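Local coordinates for putative iron-regulated protein A (Parabacteroides distasonis ATCC 8503, PDB 4ECG) that is of uncertain function but binds calcium and belongs to the imelysin-like, IrpA-type family of putative metallopeptidases, at residues Lys49-Leu52 / Thr53-Ala57; Val84-Pro87 / Trp88-Glu92; Asn291-Ser294 / Ile295-Tyr299. All coordinates share one frame; numbering follows the deposited sequence.

From the N terminus, interaction 1 lies in helix 29-68, interaction 2 at the C-terminal end of the next helix, 71-89, and interaction 3 in helix 284-300. Each is local to one continuous stretch: interactions 1 and 3 close turns of their helices, and interaction 2 runs off its helix into a type I turn. They come in series, none nesting in or crossing another. Interaction 2 touches both others, which do not touch each other. Met51 and Met55 pack against Trp88 and Val84, joining two consecutive helices. At the end of helix 71-89 the carbonyls of Glu89 and Gln90 bond to Asn291 and Ser294 of interaction 3, tying the calcium-site corner to a helix far along the chain.

Interaction 1: residues Lys49-Leu52 / Thr53-Ala57; sequences KDML and TKMTA
Leu52 and Thr56 share two hydrogen bonds, both ending on the Leu52 carbonyl. Thr56 N reaches Leu52 O at 2.9 Å through a nearly linear N-H...O bond (172°), while the Thr56 hydroxyl OG1 donates to the same Leu52 O at 3.0 Å from above the carbonyl plane. One turn earlier, Lys49 O likewise accepts two donors, Thr53 N at 3.0 Å and Thr53 OG1 at 3.2 Å, which here come from opposite faces of its plane. In both threonines OG1 stands beside the backbone N (chi1 -62° in Thr53), which brings the hydroxyl back over the preceding turn. Between these two pairs, Lys54 N bonds to Asp50 O and Met55 N to Met51 O, continuing the alpha-helical i to i+4 ladder.

Helix 29-68, which holds both segments, is one of the long helices of the mostly helical imelysin-like fold and packs here on helices 71-89 and 171-196. A salt bridge of the same spacing lies along its flank. Bent at chi2 and chi4, the Lys54 chain curls back until NZ lies 3.1 Å from Asp50 OD1, a weak hydrogen bond; Asp50 OD2 also pairs with Arg303, so the carboxylate is shared between two cations.

On the buried side, the selenomethionines Met51 and Met55 lie alongside each other and point the same way, their CE methyls 3.8 Å apart. Met51 reaches Trp88, Met55 bends onto Val84, and both touch Thr188. On a more exposed flank, Leu52 CD1 passes 3.9 Å from Thr56 OG1.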
# COMPACT_ATOMS: atom_id res chain seq x y z
N LYS A 49 -2.13 9.65 9.67
CA LYS A 49 -1.45 10.64 10.52
C LYS A 49 0.01 10.26 10.71
O LYS A 49 0.88 11.11 10.72
CB LYS A 49 -2.19 10.76 11.88
CG LYS A 49 -1.49 11.45 13.04
CD LYS A 49 -1.52 12.98 12.96
CE LYS A 49 -1.08 13.66 14.29
NZ LYS A 49 -2.02 13.43 15.45
N ASP A 50 0.28 8.98 10.89
CA ASP A 50 1.64 8.49 11.09
C ASP A 50 2.36 8.70 9.77
O ASP A 50 3.52 9.09 9.75
CB ASP A 50 1.60 6.99 11.46
CG ASP A 50 3.00 6.33 11.64
OD1 ASP A 50 3.91 6.94 12.27
OD2 ASP A 50 3.17 5.16 11.19
N MSE A 51 1.68 8.43 8.66
CA MSE A 51 2.25 8.73 7.34
C MSE A 51 2.62 10.25 7.21
O MSE A 51 3.71 10.56 6.76
CB MSE A 51 1.31 8.31 6.22
CG MSE A 51 2.03 8.19 4.85
SE MSE A 51 0.77 7.75 3.48
CE MSE A 51 2.03 8.16 2.01
N LEU A 52 1.74 11.17 7.61
CA LEU A 52 2.04 12.59 7.42
C LEU A 52 3.27 12.93 8.26
O LEU A 52 4.19 13.59 7.76
CB LEU A 52 0.86 13.52 7.72
CG LEU A 52 1.09 15.04 7.59
CD1 LEU A 52 1.60 15.43 6.21
CD2 LEU A 52 -0.16 15.84 7.97
N THR A 53 3.32 12.43 9.50
CA THR A 53 4.43 12.73 10.40
C THR A 53 5.71 12.20 9.74
O THR A 53 6.68 12.93 9.62
CB THR A 53 4.23 12.16 11.83
OG1 THR A 53 3.06 12.75 12.44
CG2 THR A 53 5.45 12.42 12.71
N LYS A 54 5.69 10.96 9.26
CA LYS A 54 6.89 10.35 8.72
C LYS A 54 7.27 10.98 7.37
O LYS A 54 8.47 11.04 7.04
CB LYS A 54 6.76 8.82 8.55
CG LYS A 54 6.30 8.01 9.76
CD LYS A 54 7.43 7.51 10.60
CE LYS A 54 6.98 6.78 11.88
NZ LYS A 54 6.51 5.42 11.55
N MSE A 55 6.28 11.44 6.60
CA MSE A 55 6.54 12.12 5.32
C MSE A 55 7.18 13.50 5.52
O MSE A 55 8.06 13.88 4.79
CB MSE A 55 5.28 12.23 4.45
CG MSE A 55 5.54 12.69 3.04
SE MSE A 55 6.61 11.39 1.98
CE MSE A 55 5.14 10.28 1.45
N THR A 56 6.73 14.24 6.49
CA THR A 56 7.39 15.46 6.90
C THR A 56 8.84 15.19 7.35
O THR A 56 9.72 15.92 6.95
CB THR A 56 6.56 16.21 7.96
OG1 THR A 56 5.20 16.39 7.47
CG2 THR A 56 7.23 17.63 8.38
N ALA A 57 9.12 14.13 8.10
CA ALA A 57 10.53 13.82 8.45
C ALA A 57 11.32 13.46 7.19
O ALA A 57 12.49 13.90 6.99
CB ALA A 57 10.64 12.69 9.45

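Interaction 2: residues Val84-Pro87 / Trp88-Glu92. With CA (calcium ion), chain F.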
# COMPACT_ATOMS: atom_id res chain seq x y z
N VAL A 84 8.60 6.10 6.04
CA VAL A 84 7.31 6.64 5.56
C VAL A 84 6.58 5.60 4.73
O VAL A 84 5.34 5.59 4.66
CB VAL A 84 7.41 8.03 4.82
CG1 VAL A 84 8.04 7.96 3.44
CG2 VAL A 84 6.05 8.63 4.72
N ARG A 85 7.33 4.71 4.11
CA ARG A 85 6.72 3.69 3.31
C ARG A 85 5.97 2.61 4.11
O ARG A 85 5.10 1.97 3.56
CB ARG A 85 7.77 3.04 2.40
CG ARG A 85 7.12 2.21 1.32
CD ARG A 85 7.98 2.01 0.12
NE ARG A 85 7.29 1.19 -0.87
CZ ARG A 85 6.51 1.65 -1.84
NH1 ARG A 85 6.30 2.94 -2.01
NH2 ARG A 85 5.94 0.80 -2.65
N VAL A 86 6.32 2.42 5.38
CA VAL A 86 5.63 1.43 6.23
C VAL A 86 4.16 1.79 6.29
O VAL A 86 3.33 1.00 5.85
CB VAL A 86 6.30 1.19 7.59
CG1 VAL A 86 5.47 0.25 8.49
CG2 VAL A 86 7.74 0.64 7.41
N PRO A 87 3.82 3.00 6.73
CA PRO A 87 2.38 3.27 6.89
C PRO A 87 1.63 3.39 5.59
O PRO A 87 0.46 3.06 5.53
CB PRO A 87 2.34 4.58 7.70
CG PRO A 87 3.67 5.17 7.54
CD PRO A 87 4.63 4.01 7.38
N TRP A 88 2.32 3.82 4.55
CA TRP A 88 1.68 3.90 3.27
C TRP A 88 1.31 2.49 2.82
O TRP A 88 0.22 2.27 2.33
CB TRP A 88 2.57 4.58 2.24
CG TRP A 88 2.11 4.39 0.82
CD1 TRP A 88 2.77 3.70 -0.16
CD2 TRP A 88 0.88 4.86 0.19
NE1 TRP A 88 2.07 3.71 -1.31
CE2 TRP A 88 0.92 4.39 -1.17
CE3 TRP A 88 -0.20 5.59 0.61
CZ2 TRP A 88 -0.09 4.63 -2.06
CZ3 TRP A 88 -1.23 5.84 -0.30
CH2 TRP A 88 -1.18 5.36 -1.60
N GLU A 89 2.21 1.53 2.95
CA GLU A 89 1.90 0.20 2.47
C GLU A 89 0.91 -0.49 3.42
O GLU A 89 0.12 -1.31 2.99
CB GLU A 89 3.17 -0.63 2.32
CG GLU A 89 4.10 -0.25 1.20
CD GLU A 89 3.48 -0.37 -0.17
OE1 GLU A 89 3.23 -1.48 -0.67
OE2 GLU A 89 3.26 0.66 -0.79
N GLN A 90 0.97 -0.12 4.71
CA GLN A 90 -0.00 -0.56 5.70
C GLN A 90 -1.38 0.07 5.49
O GLN A 90 -2.30 -0.18 6.27
CB GLN A 90 0.51 -0.33 7.13
CG GLN A 90 1.68 -1.26 7.45
CD GLN A 90 2.09 -1.30 8.91
OE1 GLN A 90 1.64 -0.53 9.71
NE2 GLN A 90 2.98 -2.21 9.22
N SER A 91 -1.54 0.83 4.40
CA SER A 91 -2.82 1.50 4.14
C SER A 91 -3.48 1.03 2.88
O SER A 91 -4.54 1.54 2.52
CB SER A 91 -2.62 3.01 4.08
OG SER A 91 -2.18 3.42 2.82
N GLU A 92 -2.90 0.03 2.23
CA GLU A 92 -3.42 -0.43 0.95
C GLU A 92 -4.68 -1.29 1.06
O GLU A 92 -5.29 -1.59 0.02
CB GLU A 92 -2.35 -1.10 0.09
CG GLU A 92 -1.35 -0.07 -0.48
CD GLU A 92 -0.54 -0.53 -1.70
OE1 GLU A 92 -1.05 -1.34 -2.52
OE2 GLU A 92 0.61 -0.04 -1.85
CA CA F . 2.36 0.10 -3.97
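Arg85 and Glu89, one helical turn apart, stack their charged ends: the guanidinium and carboxylate planes are 15° from parallel, and Glu89 OE2 lies over one guanidinium face, 3.3 Å from Arg85 NH2. No N-H points at that oxygen, so this salt bridge works through charge alone. Glu92 OE2 binds the calcium ion at 2.8 Å, with Asp109 as the second protein ligand. Glu89 belongs to the same calcium site, yet here its OE2 stands 3.4 Å from the metal and is not bonded to it.

Behind this first shell, Arg85 turns CG away from its backbone N (chi1 -166°) and runs extended to NE, carrying the guanidinium to Asp109 and Asp287, which take NH1 and NE, while Phe148 makes a cation-pi contact. Trp88 also reaches Asp109 through NE1. Farther out, Gln90 lies alongside Val86, its NE2 3.6 Å from Val86 CG1; Asn290 and Arg303 hold the amide. The helix ends here: Glu89 N and Gln90 N still bond to Arg85 O and Val86 O, but Ser91 turns both N and OG onto Trp88 O, OG at 2.7 Å, and a type I turn from Glu89 to Glu92 brings the last glutamate round to the metal.

Glu89 OE2 and Glu92 OE2 are 2.9 Å apart with no bond between them; the calcium and Arg85 probably offset the negative charge gathered in this buried corner.

Interaction 3: residues Asn291-Ser294 / Ile295-Tyr299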
# COMPACT_ATOMS: atom_id res chain seq x y z
N ASN A 291 1.43 -4.65 3.21
CA ASN A 291 0.12 -4.75 2.61
C ASN A 291 -0.83 -5.77 3.29
O ASN A 291 -2.05 -5.57 3.36
CB ASN A 291 0.24 -5.19 1.17
CG ASN A 291 0.95 -4.20 0.27
OD1 ASN A 291 1.53 -4.60 -0.75
ND2 ASN A 291 0.89 -2.90 0.61
N ILE A 292 -0.29 -6.88 3.78
CA ILE A 292 -1.15 -7.84 4.46
C ILE A 292 -1.35 -7.38 5.90
O ILE A 292 -2.40 -7.56 6.44
CB ILE A 292 -0.59 -9.25 4.36
CG1 ILE A 292 -0.37 -9.62 2.89
CG2 ILE A 292 -1.51 -10.23 5.07
CD1 ILE A 292 -1.59 -9.52 1.96
N VAL A 293 -0.39 -6.68 6.50
CA VAL A 293 -0.59 -6.09 7.85
C VAL A 293 -1.77 -5.10 7.76
O VAL A 293 -2.57 -5.02 8.66
CB VAL A 293 0.71 -5.48 8.50
CG1 VAL A 293 0.43 -4.79 9.83
CG2 VAL A 293 1.69 -6.56 8.81
N SER A 294 -1.91 -4.40 6.67
CA SER A 294 -3.06 -3.53 6.47
C SER A 294 -4.38 -4.28 6.63
O SER A 294 -5.31 -3.76 7.26
CB SER A 294 -3.01 -2.87 5.08
OG SER A 294 -3.96 -1.85 4.96
N ILE A 295 -4.46 -5.50 6.07
CA ILE A 295 -5.69 -6.31 6.22
C ILE A 295 -5.94 -6.67 7.70
O ILE A 295 -7.06 -6.63 8.21
CB ILE A 295 -5.62 -7.62 5.40
CG1 ILE A 295 -5.51 -7.35 3.89
CG2 ILE A 295 -6.81 -8.49 5.69
CD1 ILE A 295 -5.29 -8.58 3.05
N LYS A 296 -4.85 -7.05 8.35
CA LYS A 296 -4.83 -7.55 9.70
C LYS A 296 -5.29 -6.49 10.65
O LYS A 296 -6.13 -6.74 11.50
CB LYS A 296 -3.42 -8.04 10.06
CG LYS A 296 -3.35 -8.80 11.37
CD LYS A 296 -1.96 -9.40 11.62
CE LYS A 296 -1.88 -10.12 12.94
NZ LYS A 296 -0.49 -10.52 13.27
N ASN A 297 -4.77 -5.30 10.48
CA ASN A 297 -5.18 -4.13 11.27
C ASN A 297 -6.63 -3.86 11.09
O ASN A 297 -7.32 -3.57 12.07
CB ASN A 297 -4.39 -2.89 10.78
CG ASN A 297 -2.92 -2.92 11.20
OD1 ASN A 297 -2.45 -3.80 12.00
ND2 ASN A 297 -2.16 -1.95 10.66
N ALA A 298 -7.08 -3.91 9.83
CA ALA A 298 -8.48 -3.68 9.47
C ALA A 298 -9.42 -4.69 10.15
O ALA A 298 -10.49 -4.29 10.59
CB ALA A 298 -8.70 -3.77 7.94
N TYR A 299 -9.02 -5.96 10.18
CA TYR A 299 -9.89 -7.05 10.60
C TYR A 299 -10.01 -7.04 12.12
O TYR A 299 -11.06 -7.36 12.67
CB TYR A 299 -9.32 -8.40 10.12
CG TYR A 299 -10.18 -9.62 10.36
CD1 TYR A 299 -11.35 -9.80 9.66
CD2 TYR A 299 -9.84 -10.61 11.30
CE1 TYR A 299 -12.16 -10.88 9.90
CE2 TYR A 299 -10.64 -11.72 11.53
CZ TYR A 299 -11.80 -11.85 10.81
OH TYR A 299 -12.65 -12.93 10.99
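Asn291 opens a turn of helix 284-300, where its carbonyl O lies 3.9 Å from Ile295 CG1. This helix belongs to the mostly helical imelysin-like fold and lies against the end of helix 71-89 near the calcium site. The Asn291 amide lies near that site, with ND2 bonded to Glu89 O and OD1 to Lys250 NZ.

Ile292 receives Lys296 N on its carbonyl O at 3.1 Å, the donor lying in the carbonyl plane. Its side chain runs beside that of Ile295, pointing the same way, and the two CD1 methyls meet at 4.0 Å.

Val293 O accepts Asn297 N at 2.9 Å, the N-H...O angle being 173°. Asn297 CG stands beside its own backbone N (chi1 -72°), which lays the amide back over the preceding turn with OD1 3.7 Å from Val293 CG1; Asp304 N bonds to that OD1.

Ser294 sends OG to the backbone of the 84-92 region, at Gln90 O, and to Ala93 N. Its own carbonyl O takes Ala298 N at 3.1 Å, and Ala298 CB rests 3.5 Å from Ser294 O.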